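Local atomic coordinates of 5-formyl-3-hydroxy-2-methylpyridine 4-carboxylate 5-dehydrogenase (Mesorhizobium japonicum MAFF 303099, PDB entry 4OM8), a protein that oxidises an aldehyde-bearing pyridine carboxylate with NAD+ in the breakdown of vitamin B6, and can also reduce the same compound with NADH to 4-pyridoxate. Residues G103-G106 and Q107-V111; G117-I120 and T121-Q124; K155-P158 and Q159-A162; V186-R189 and V190-L194; G221-I224 and A225-P229. All coordinates share one frame; numbering follows the deposited sequence. Where two conformers were deposited one is given.

Contact 1. Residues G103-G106 and Q107-V111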
loop_
_atom_site.group_PDB
_atom_site.type_symbol
_atom_site.label_atom_id
_atom_site.label_comp_id
_atom_site.label_asym_id
_atom_site.label_seq_id
_atom_site.Cartn_x
_atom_site.Cartn_y
_atom_site.Cartn_z
ATOM N N GLY A 103 -27.321 -29.907 -10.228
ATOM C CA GLY A 103 -28.575 -30.621 -10.080
ATOM C C GLY A 103 -29.162 -30.568 -8.685
ATOM O O GLY A 103 -30.281 -31.040 -8.475
ATOM N N LEU A 104 -28.423 -29.990 -7.739
ATOM C CA LEU A 104 -28.815 -29.997 -6.328
ATOM C C LEU A 104 -29.299 -28.648 -5.813
ATOM O O LEU A 104 -29.721 -28.531 -4.656
ATOM C CB LEU A 104 -27.643 -30.447 -5.473
ATOM C CG LEU A 104 -27.066 -31.815 -5.796
ATOM C CD1 LEU A 104 -25.862 -32.075 -4.922
ATOM C CD2 LEU A 104 -28.139 -32.877 -5.587
ATOM N N ILE A 105 -29.206 -27.627 -6.658
ATOM C CA ILE A 105 -29.598 -26.288 -6.258
ATOM C C ILE A 105 -30.597 -25.689 -7.240
ATOM O O ILE A 105 -30.683 -26.096 -8.405
ATOM C CB ILE A 105 -28.373 -25.352 -6.142
ATOM C CG1 ILE A 105 -27.694 -25.179 -7.501
ATOM C CG2 ILE A 105 -27.369 -25.890 -5.116
ATOM C CD1 ILE A 105 -26.450 -24.297 -7.440
ATOM N N GLY A 106 -31.333 -24.700 -6.755
ATOM C CA GLY A 106 -32.293 -23.989 -7.581
ATOM C C GLY A 106 -31.637 -23.241 -8.729
ATOM O O GLY A 106 -30.505 -22.771 -8.607
ATOM N N GLN A 107 -32.354 -23.113 -9.844
ATOM C CA GLN A 107 -31.809 -22.400 -10.991
ATOM C C GLN A 107 -31.600 -20.907 -10.684
ATOM O O GLN A 107 -30.885 -20.217 -11.405
ATOM C CB GLN A 107 -32.726 -22.583 -12.201
ATOM C CG GLN A 107 -34.134 -22.109 -11.954
ATOM C CD GLN A 107 -35.096 -22.662 -12.981
ATOM O OE1 GLN A 107 -35.519 -23.818 -12.896
ATOM N NE2 GLN A 107 -35.429 -21.849 -13.971
ATOM N N ASP A 108 -32.216 -20.413 -9.617
ATOM C CA ASP A 108 -32.009 -19.024 -9.231
ATOM C C ASP A 108 -31.034 -18.879 -8.058
ATOM O O ASP A 108 -30.762 -17.761 -7.611
ATOM C CB ASP A 108 -33.342 -18.349 -8.903
ATOM C CG ASP A 108 -34.082 -19.020 -7.770
ATOM O OD1 ASP A 108 -33.825 -20.210 -7.490
ATOM O OD2 ASP A 108 -34.944 -18.348 -7.163
ATOM N N THR A 109 -30.492 -19.991 -7.568
ATOM C CA THR A 109 -29.408 -19.916 -6.591
ATOM C C THR A 109 -28.208 -19.204 -7.216
ATOM O O THR A 109 -27.825 -19.520 -8.326
ATOM C CB THR A 109 -29.008 -21.323 -6.124
ATOM O OG1 THR A 109 -30.080 -21.867 -5.344
ATOM C CG2 THR A 109 -27.754 -21.298 -5.269
ATOM N N ILE A 110 -27.613 -18.242 -6.513
ATOM C CA ILE A 110 -26.409 -17.620 -7.036
ATOM C C ILE A 110 -25.214 -18.517 -6.722
ATOM O O ILE A 110 -25.099 -19.065 -5.624
ATOM C CB ILE A 110 -26.217 -16.197 -6.475
ATOM C CG1 ILE A 110 -27.342 -15.307 -7.007
ATOM C CG2 ILE A 110 -24.853 -15.628 -6.873
ATOM C CD1 ILE A 110 -27.383 -13.926 -6.425
ATOM N N VAL A 111 -24.349 -18.700 -7.710
ATOM C CA VAL A 111 -23.107 -19.426 -7.506
ATOM C C VAL A 111 -21.944 -18.463 -7.696
ATOM O O VAL A 111 -21.743 -17.931 -8.783
ATOM C CB VAL A 111 -22.977 -20.608 -8.468
ATOM C CG1 VAL A 111 -21.681 -21.353 -8.210
ATOM C CG2 VAL A 111 -24.166 -21.551 -8.272
#
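The flat carbonyl group of Gly106 has Thr109 N over one face: the amide bonds to Gly106 O at 3.0 Å, but it stands 67° out of the carbonyl plane. On that same face, nearer the carbon, Asp108 OD1 lies 3.9 Å from Gly106 C. Arg132 NH1 is a second hydrogen-bond donor to Gly106 O, so the oxygen serves a backbone amide and a guanidinium group together. The steep approach of Thr109 N belongs to a type I beta turn running from Gly106 to Thr109. Behind the turn the packing is apolar. Ile105 CG1 is wedged between its own backbone N and carbonyl carbon (chi1 63°), and from there the extended arm carries CD1 to two partners. Ile105 CD1 meets Val111 CG2 at 3.7 Å and Thr109 CG2 at 3.9 Å; the side chain crosses both at about a right angle. Thr109 keeps its two branches apart in use: CG2 goes to this apolar patch, while OG1 hydrogen-bonds Ala80 O. The threonine therefore fixes the turn to the loop leading into strand 82-85. The segment brings the chain from the end of helix 91-102 into strand 110-113 of the Rossmann sheet. There Ile110 pairs through its backbone with Asp81 and Val83, and Val111 with Arg132 and Val134, which sets the strand between 82-85 and 133-137. Ile105 leans on Val83, and Ile110 packs against helix 158-170.

Contact 2. Residues G117-I120 and T121-Q124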
loop_
_atom_site.group_PDB
_atom_site.type_symbol
_atom_site.label_atom_id
_atom_site.label_comp_id
_atom_site.label_asym_id
_atom_site.label_seq_id
_atom_site.Cartn_x
_atom_site.Cartn_y
_atom_site.Cartn_z
ATOM N N GLY A 117 -7.775 -15.819 -10.326
ATOM C CA GLY A 117 -7.184 -15.686 -11.647
ATOM C C GLY A 117 -7.869 -16.354 -12.817
ATOM O O GLY A 117 -7.393 -16.254 -13.945
ATOM N N ILE A 118 -8.975 -17.047 -12.563
ATOM C CA ILE A 118 -9.717 -17.664 -13.650
ATOM C C ILE A 118 -10.886 -16.759 -14.031
ATOM O O ILE A 118 -11.666 -16.364 -13.171
ATOM C CB ILE A 118 -10.212 -19.058 -13.251
ATOM C CG1 ILE A 118 -9.016 -19.915 -12.801
ATOM C CG2 ILE A 118 -10.961 -19.709 -14.413
ATOM C CD1 ILE A 118 -9.391 -21.227 -12.152
ATOM N N PRO A 119 -11.010 -16.417 -15.325
ATOM C CA PRO A 119 -12.087 -15.503 -15.719
ATOM C C PRO A 119 -13.459 -16.046 -15.362
ATOM O O PRO A 119 -13.726 -17.242 -15.543
ATOM C CB PRO A 119 -11.937 -15.397 -17.242
ATOM C CG PRO A 119 -10.551 -15.830 -17.530
ATOM C CD PRO A 119 -10.158 -16.804 -16.464
ATOM N N ILE A 120 -14.316 -15.178 -14.842
ATOM C CA ILE A 120 -15.676 -15.590 -14.506
ATOM C C ILE A 120 -16.369 -16.050 -15.784
ATOM O O ILE A 120 -17.192 -16.962 -15.769
ATOM C CB ILE A 120 -16.462 -14.439 -13.839
ATOM C CG1 ILE A 120 -15.690 -13.893 -12.624
ATOM C CG2 ILE A 120 -17.842 -14.902 -13.412
ATOM C CD1 ILE A 120 -15.194 -14.969 -11.651
ATOM N N THR A 121 -15.993 -15.434 -16.903
ATOM C CA THR A 121 -16.555 -15.798 -18.202
ATOM C C THR A 121 -16.276 -17.262 -18.562
ATOM O O THR A 121 -17.134 -17.946 -19.157
ATOM C CB THR A 121 -15.999 -14.876 -19.286
ATOM O OG1 THR A 121 -16.438 -13.543 -19.013
ATOM C CG2 THR A 121 -16.475 -15.298 -20.673
ATOM N N LYS A 122 -15.098 -17.754 -18.187
ATOM C CA LYS A 122 -14.780 -19.162 -18.401
ATOM C C LYS A 122 -15.515 -20.063 -17.418
ATOM O O LYS A 122 -16.063 -21.098 -17.797
ATOM C CB LYS A 122 -13.278 -19.399 -18.291
ATOM C CG LYS A 122 -12.503 -18.969 -19.514
ATOM C CD LYS A 122 -11.053 -19.399 -19.412
ATOM C CE LYS A 122 -10.261 -18.876 -20.603
ATOM N NZ LYS A 122 -8.860 -19.372 -20.592
ATOM N N LEU A 123 -15.547 -19.655 -16.155
ATOM C CA LEU A 123 -16.173 -20.476 -15.121
ATOM C C LEU A 123 -17.651 -20.713 -15.403
ATOM O O LEU A 123 -18.146 -21.828 -15.225
ATOM C CB LEU A 123 -15.996 -19.823 -13.752
ATOM C CG LEU A 123 -14.545 -19.800 -13.255
ATOM C CD1 LEU A 123 -14.463 -19.096 -11.903
ATOM C CD2 LEU A 123 -14.003 -21.224 -13.162
ATOM N N GLN A 124 -18.356 -19.683 -15.870
ATOM C CA GLN A 124 -19.809 -19.785 -15.980
ATOM C C GLN A 124 -20.226 -20.611 -17.201
ATOM O O GLN A 124 -21.399 -20.993 -17.331
ATOM C CB GLN A 124 -20.460 -18.397 -16.002
ATOM C CG GLN A 124 -20.130 -17.566 -17.229
ATOM C CD GLN A 124 -20.495 -16.095 -17.080
ATOM O OE1 GLN A 124 -19.983 -15.256 -17.824
ATOM N NE2 GLN A 124 -21.385 -15.775 -16.141
#
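Leu123 N bonds to Pro119 O at 3.1 Å, in the carbonyl plane and nearly straight (162°). One residue on, Gln124 N reaches Ile120 O at 3.0 Å, while Lys122 N adds a weak bond to Pro119 O. Asp181 holds the opening turn from outside, one carboxylate oxygen taking Ile120 N and the other bonding Thr121 OG1. Gln124 folds CG over Ile120 O, 3.3 Å away, and spends its amide on Lys155 N and Thr156 OG1. Further out, Leu123 CD2 meets Ile118 CG2 at 3.6 Å, the two side chains crossing at about a right angle; Ile118 CG2 lies anti to the backbone N (CG1 chi1 -56°), which turns this branch to the leucine. Lys122 runs alongside the Pro119 ring, its CD 4.0 Å from Pro119 CD. Replacing Leu123 with an alanine would probably leave Ile118 CG2 without its partner and open a gap beside Lys94 and Tyr98 of helix 91-102. Pro119 is the N-cap residue, and the whole is the beginning of a short helix in the Rossmann domain, where Ile118 packs on Glu89 and Lys94, both NAD+-binding residues.

Contact 3. Residues K155-P158 and Q159-A162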
loop_
_atom_site.group_PDB
_atom_site.type_symbol
_atom_site.label_atom_id
_atom_site.label_comp_id
_atom_site.label_asym_id
_atom_site.label_seq_id
_atom_site.Cartn_x
_atom_site.Cartn_y
_atom_site.Cartn_z
ATOM N N LYS A 155 -21.661 -13.318 -19.218
ATOM C CA LYS A 155 -23.056 -13.749 -19.178
ATOM C C LYS A 155 -23.739 -13.453 -17.845
ATOM O O LYS A 155 -24.918 -13.744 -17.675
ATOM C CB LYS A 155 -23.151 -15.256 -19.468
ATOM C CG LYS A 155 -22.721 -15.677 -20.871
ATOM C CD LYS A 155 -22.937 -17.184 -21.054
ATOM C CE LYS A 155 -22.528 -17.655 -22.446
ATOM N NZ LYS A 155 -23.242 -16.914 -23.523
ATOM N N THR A 156 -23.009 -12.883 -16.891
ATOM C CA THR A 156 -23.599 -12.617 -15.579
ATOM C C THR A 156 -24.669 -11.528 -15.644
ATOM O O THR A 156 -24.453 -10.469 -16.233
ATOM C CB THR A 156 -22.524 -12.192 -14.551
ATOM O OG1 THR A 156 -21.521 -13.212 -14.448
ATOM C CG2 THR A 156 -23.133 -11.957 -13.188
ATOM N N ALA A 157 -25.831 -11.792 -15.047
ATOM C CA ALA A 157 -26.889 -10.789 -15.004
ATOM C C ALA A 157 -26.486 -9.642 -14.094
ATOM O O ALA A 157 -25.919 -9.863 -13.028
ATOM C CB ALA A 157 -28.192 -11.404 -14.522
ATOM N N PRO A 158 -26.768 -8.403 -14.518
ATOM C CA PRO A 158 -26.534 -7.253 -13.643
ATOM C C PRO A 158 -27.214 -7.432 -12.283
ATOM O O PRO A 158 -26.637 -7.027 -11.275
ATOM C CB PRO A 158 -27.147 -6.090 -14.428
ATOM C CG PRO A 158 -26.942 -6.489 -15.850
ATOM C CD PRO A 158 -27.160 -7.993 -15.879
ATOM N N GLN A 159 -28.392 -8.051 -12.257
ATOM C CA GLN A 159 -29.098 -8.324 -11.004
ATOM C C GLN A 159 -28.283 -9.204 -10.050
ATOM O O GLN A 159 -28.351 -9.049 -8.838
ATOM C CB GLN A 159 -30.443 -8.995 -11.295
ATOM C CG GLN A 159 -31.480 -8.085 -11.960
ATOM C CD GLN A 159 -31.180 -7.798 -13.427
ATOM O OE1 GLN A 159 -30.417 -8.520 -14.077
ATOM N NE2 GLN A 159 -31.782 -6.734 -13.954
ATOM N N THR A 160 -27.501 -10.120 -10.606
ATOM C CA THR A 160 -26.676 -11.006 -9.792
ATOM C C THR A 160 -25.599 -10.206 -9.081
ATOM O O THR A 160 -25.360 -10.364 -7.873
ATOM C CB THR A 160 -26.049 -12.101 -10.658
ATOM O OG1 THR A 160 -27.109 -12.870 -11.249
ATOM C CG2 THR A 160 -25.123 -13.013 -9.833
ATOM N N VAL A 161 -24.966 -9.319 -9.841
ATOM C CA VAL A 161 -23.953 -8.437 -9.281
ATOM C C VAL A 161 -24.559 -7.553 -8.198
ATOM O O VAL A 161 -24.000 -7.424 -7.102
ATOM C CB VAL A 161 -23.302 -7.569 -10.382
ATOM C CG1 VAL A 161 -22.399 -6.514 -9.784
ATOM C CG2 VAL A 161 -22.521 -8.444 -11.369
ATOM N N ALA A 162 -25.720 -6.969 -8.479
ATOM C CA ALA A 162 -26.339 -6.093 -7.490
ATOM C C ALA A 162 -26.713 -6.855 -6.215
ATOM O O ALA A 162 -26.518 -6.352 -5.122
ATOM C CB ALA A 162 -27.555 -5.416 -8.075
#
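Ala157 O is gripped by two amides of the helix that follows. Thr160 N comes to Ala157 O at 2.9 Å, well above the carbonyl plane (61° out of it), and Val161 N adds a weak, longer bond. The next carbonyl, Pro158 O, takes Ala162 N at 2.9 Å, in the carbonyl plane. Thr156 CG2 lies anti to its backbone nitrogen, a placing that sends the methyl toward the helix, 3.9 Å from Thr160 CB and 4.0 Å from Val161 CG2. Both side chains are crossed at about a right angle. The hydroxyls of the two threonines are engaged elsewhere, Thr156 OG1 with Met133 O and Gly153 N, Thr160 OG1 with Glu131 O, so each residue ties the helix start to the segment around strand 133-137. On the outer side Gln159 bends at chi2 (73°) and brings OE1 back to 3.7 Å from Ala157 CB, crossing the Pro158 ring at a slant. This is a helix N-terminus with Ala157 as N-cap and a proline in the first turn, where its missing N-H costs no helical bond; it launches helix 158-170 of the Rossmann domain.

Contact 4. Residues V186-R189 and V190-L194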
loop_
_atom_site.group_PDB
_atom_site.type_symbol
_atom_site.label_atom_id
_atom_site.label_comp_id
_atom_site.label_asym_id
_atom_site.label_seq_id
_atom_site.Cartn_x
_atom_site.Cartn_y
_atom_site.Cartn_z
ATOM N N VAL A 186 -9.354 -6.169 -10.085
ATOM C CA VAL A 186 -8.681 -4.895 -9.793
ATOM C C VAL A 186 -7.577 -5.052 -8.756
ATOM O O VAL A 186 -6.432 -4.629 -8.997
ATOM C CB VAL A 186 -9.685 -3.817 -9.321
ATOM C CG1 VAL A 186 -8.949 -2.584 -8.772
ATOM C CG2 VAL A 186 -10.588 -3.441 -10.495
ATOM N N GLU A 187 -7.911 -5.664 -7.621
ATOM C CA GLU A 187 -6.984 -5.746 -6.484
ATOM C C GLU A 187 -5.652 -6.367 -6.889
ATOM O O GLU A 187 -4.579 -5.779 -6.691
ATOM C CB GLU A 187 -7.610 -6.552 -5.341
ATOM C CG GLU A 187 -6.713 -6.717 -4.148
ATOM C CD GLU A 187 -7.245 -7.770 -3.201
ATOM O OE1 GLU A 187 -7.566 -8.879 -3.673
ATOM O OE2 GLU A 187 -7.356 -7.491 -1.991
ATOM N N ASN A 188 -5.694 -7.562 -7.459
ATOM C CA ASN A 188 -4.432 -8.222 -7.740
ATOM C C ASN A 188 -3.723 -7.611 -8.947
ATOM O O ASN A 188 -2.511 -7.749 -9.062
ATOM C CB ASN A 188 -4.638 -9.726 -7.903
ATOM C CG ASN A 188 -4.641 -10.427 -6.556
ATOM O OD1 ASN A 188 -3.876 -10.046 -5.671
ATOM N ND2 ASN A 188 -5.522 -11.417 -6.377
ATOM N N ARG A 189 -4.440 -6.890 -9.813
ATOM C CA ARG A 189 -3.745 -6.154 -10.873
ATOM C C ARG A 189 -2.888 -5.048 -10.283
ATOM O O ARG A 189 -1.710 -4.889 -10.630
ATOM C CB ARG A 189 -4.727 -5.546 -11.874
ATOM C CG ARG A 189 -5.409 -6.578 -12.749
ATOM C CD ARG A 189 -6.200 -5.922 -13.872
ATOM N NE ARG A 189 -5.389 -5.291 -14.903
ATOM C CZ ARG A 189 -4.956 -5.911 -15.996
ATOM N NH1 ARG A 189 -5.249 -7.184 -16.217
ATOM N NH2 ARG A 189 -4.234 -5.235 -16.884
ATOM N N VAL A 190 -3.478 -4.275 -9.381
ATOM C CA VAL A 190 -2.728 -3.186 -8.790
ATOM C C VAL A 190 -1.605 -3.756 -7.910
ATOM O O VAL A 190 -0.475 -3.253 -7.926
ATOM C CB VAL A 190 -3.647 -2.237 -8.000
ATOM C CG1 VAL A 190 -2.835 -1.141 -7.327
ATOM C CG2 VAL A 190 -4.684 -1.610 -8.932
ATOM N N LEU A 191 -1.886 -4.840 -7.190
ATOM C CA LEU A 191 -0.849 -5.469 -6.375
ATOM C C LEU A 191 0.304 -5.992 -7.226
ATOM O O LEU A 191 1.479 -5.779 -6.908
ATOM C CB LEU A 191 -1.433 -6.626 -5.557
ATOM C CG LEU A 191 -0.405 -7.392 -4.710
ATOM C CD1 LEU A 191 0.264 -6.493 -3.663
ATOM C CD2 LEU A 191 -1.042 -8.618 -4.056
ATOM N N TYR A 192 -0.027 -6.681 -8.315
ATOM C CA TYR A 192 1.025 -7.247 -9.144
ATOM C C TYR A 192 1.785 -6.151 -9.892
ATOM O O TYR A 192 2.950 -6.331 -10.212
ATOM C CB TYR A 192 0.457 -8.317 -10.103
ATOM C CG TYR A 192 0.467 -9.689 -9.449
ATOM C CD1 TYR A 192 -0.303 -9.957 -8.326
ATOM C CD2 TYR A 192 1.283 -10.702 -9.930
ATOM C CE1 TYR A 192 -0.265 -11.212 -7.710
ATOM C CE2 TYR A 192 1.331 -11.940 -9.332
ATOM C CZ TYR A 192 0.560 -12.196 -8.230
ATOM O OH TYR A 192 0.635 -13.452 -7.665
ATOM N N ALA A 193 1.170 -4.997 -10.128
ATOM C CA ALA A 193 1.932 -3.888 -10.702
ATOM C C ALA A 193 2.962 -3.362 -9.702
ATOM O O ALA A 193 4.110 -3.096 -10.059
ATOM C CB ALA A 193 0.997 -2.777 -11.144
ATOM N N LEU A 194 2.542 -3.213 -8.446
ATOM C CA LEU A 194 3.447 -2.834 -7.359
ATOM C C LEU A 194 4.583 -3.844 -7.252
ATOM O O LEU A 194 5.759 -3.470 -7.224
ATOM C CB LEU A 194 2.667 -2.737 -6.038
ATOM C CG LEU A 194 3.308 -2.348 -4.705
ATOM C CD1 LEU A 194 2.186 -1.950 -3.756
ATOM C CD2 LEU A 194 4.103 -3.492 -4.095
#
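Val190 N bonds Val186 O at 3.0 Å, almost in line with the carbonyl, and the next three amides follow the same i to i+4 pattern. Leu191 N takes Glu187 O, Ala193 N takes Arg189 O, and Tyr192 N takes Asn188 O at 2.8 Å from 36° above the carbonyl plane. Asn188 O also lies at the edge of the Tyr192 ring, near its plane, 3.2 Å from Tyr192 CD1. The leading amides are met as well: one oxygen of Glu149, OE2, accepts both Val186 N and Glu187 N. These first two turns open helix 187-203 of the helical C-terminal domain, between His137 on one hand and the dimer interface on the other. Toward His137, thought to matter for catalysis, the Glu187 side chain packs on the histidine while its OE2 bonds Ser139 OG. Asn188 runs beside Leu191, its OD1 3.6 Å from Leu191 CD2. Across the dimer, Arg189 bends at chi3 (70°) and forms salt bridges through NH1 with Asp251 and through NE with Glu197 of the second subunit; NH1 also bonds Pro183 O. These two acids probably ease the closeness of Arg189 to Arg204 of that subunit.

Contact 5. Residues G221-I224 and A225-P229; sequences GYKI and AVIGP
Two helical bonds, Ala225 N to Gly221 O and Ile227 N to Lys223 O, each 2.8 Å long, carry the backbone to Ile227, whose extended backbone turns the chain out of the helix. Lys223 O also takes a weak bond from Val226 N, whereas Tyr222 O is buried with no partner in the model. The outward turn swings Ile227 O back over Ile224, where it receives a CA-H...O contact from Ile224 CA at 3.1 Å. Ile224 is the side chain that spans the bend: with chi1 at -69° and chi2 at -78° its arm doubles over, putting CD1 3.5 Å from Ile227 O and 4.1 Å from Pro229 CG. With Ile224 cut back to an alanine, the Pro229 ring would probably lose this apolar neighbour and a gap would open against Leu232 and against Val216 of the second subunit. Ala225 CB rests 3.4 Å from Gly221 O. The polar ends leave for the other subunit, Tyr222 OH to Leu298 O and Lys223 NZ to Asn140 O, both of the second subunit. Gly228 then acts as N-cap of helix 229-236, so the segment is the joint between helix 209-226 and its successor. Ile227 packs on Leu232 and Met235 of that next helix, Ala225 and Val226 lie on Leu305 of helix 284-305, and Ala225 and Pro229 pack against Gly221 and Asp213 of the second subunit.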
loop_
_atom_site.group_PDB
_atom_site.type_symbol
_atom_site.label_atom_id
_atom_site.label_comp_id
_atom_site.label_asym_id
_atom_site.label_seq_id
_atom_site.Cartn_x
_atom_site.Cartn_y
_atom_site.Cartn_z
ATOM N N GLY A 221 2.377 1.695 1.628
ATOM C CA GLY A 221 1.242 0.978 2.213
ATOM C C GLY A 221 0.578 1.742 3.358
ATOM O O GLY A 221 -0.642 1.887 3.412
ATOM N N TYR A 222 1.404 2.247 4.267
ATOM C CA TYR A 222 0.954 3.036 5.406
ATOM C C TYR A 222 0.091 4.211 4.952
ATOM O O TYR A 222 -1.012 4.423 5.463
ATOM C CB TYR A 222 2.194 3.484 6.185
ATOM C CG TYR A 222 2.053 4.552 7.242
ATOM C CD1 TYR A 222 1.110 4.461 8.255
ATOM C CD2 TYR A 222 2.941 5.618 7.264
ATOM C CE1 TYR A 222 1.039 5.438 9.242
ATOM C CE2 TYR A 222 2.884 6.581 8.229
ATOM C CZ TYR A 222 1.930 6.498 9.212
ATOM O OH TYR A 222 1.895 7.488 10.179
ATOM N N LYS A 223 0.566 4.948 3.951
ATOM C CA LYS A 223 -0.149 6.098 3.416
ATOM C C LYS A 223 -1.441 5.691 2.702
ATOM O O LYS A 223 -2.498 6.280 2.917
ATOM C CB LYS A 223 0.762 6.871 2.453
ATOM C CG LYS A 223 0.116 8.052 1.740
ATOM C CD LYS A 223 1.173 8.931 1.028
ATOM C CE LYS A 223 2.048 9.708 2.018
ATOM N NZ LYS A 223 3.182 10.459 1.379
ATOM N N ILE A 224 -1.342 4.678 1.843
ATOM C CA ILE A 224 -2.477 4.255 1.005
ATOM C C ILE A 224 -3.588 3.595 1.827
ATOM O O ILE A 224 -4.770 3.650 1.455
ATOM C CB ILE A 224 -1.995 3.301 -0.119
ATOM C CG1 ILE A 224 -1.139 4.068 -1.136
ATOM C CG2 ILE A 224 -3.166 2.615 -0.817
ATOM C CD1 ILE A 224 -1.934 4.901 -2.100
ATOM N N ALA A 225 -3.226 2.989 2.953
ATOM C CA ALA A 225 -4.237 2.464 3.883
ATOM C C ALA A 225 -5.201 3.565 4.347
ATOM O O ALA A 225 -6.400 3.325 4.532
ATOM C CB ALA A 225 -3.564 1.809 5.086
ATOM N N VAL A 226 -4.660 4.761 4.555
ATOM C CA VAL A 226 -5.443 5.908 5.008
ATOM C C VAL A 226 -6.027 6.708 3.843
ATOM O O VAL A 226 -7.138 7.241 3.927
ATOM C CB VAL A 226 -4.560 6.829 5.877
ATOM C CG1 VAL A 226 -5.325 8.054 6.326
ATOM C CG2 VAL A 226 -4.039 6.057 7.092
ATOM N N ILE A 227 -5.268 6.788 2.755
ATOM C CA ILE A 227 -5.616 7.610 1.606
ATOM C C ILE A 227 -5.487 6.793 0.319
ATOM O O ILE A 227 -4.378 6.508 -0.099
ATOM C CB ILE A 227 -4.690 8.841 1.501
ATOM C CG1 ILE A 227 -4.650 9.614 2.826
ATOM C CG2 ILE A 227 -5.155 9.751 0.361
ATOM C CD1 ILE A 227 -3.382 10.434 3.004
ATOM N N GLY A 228 -6.604 6.437 -0.311
ATOM C CA GLY A 228 -6.552 5.637 -1.527
ATOM C C GLY A 228 -5.863 6.351 -2.676
ATOM O O GLY A 228 -5.725 7.571 -2.652
ATOM N N PRO A 229 -5.421 5.587 -3.693
ATOM C CA PRO A 229 -4.640 6.181 -4.791
ATOM C C PRO A 229 -5.292 7.381 -5.502
ATOM O O PRO A 229 -4.571 8.327 -5.823
ATOM C CB PRO A 229 -4.480 5.019 -5.782
ATOM C CG PRO A 229 -4.680 3.775 -4.984
ATOM C CD PRO A 229 -5.609 4.129 -3.850
#

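Overall arrangement
The five contacts follow in series from the N terminus; each is a local turn or helix segment, and none nests in or crosses another. Contacts 1 to 3 belong to the NAD-binding Rossmann domain: contact 1 turns the chain from helix 91-102 into strand 110-113, contact 2 begins helix 120-123, and contact 3 begins helix 158-170. Contact 3 touches both others, with Ile110 packed on Thr160 and Gln124 reaching the backbone at Lys155. Contacts 4 and 5 lie in the C-terminal helical domain, their centres about 14 Å apart, and both meet the second subunit. Contact 4 comes within about 6 Å of contact 2 at nearest atoms.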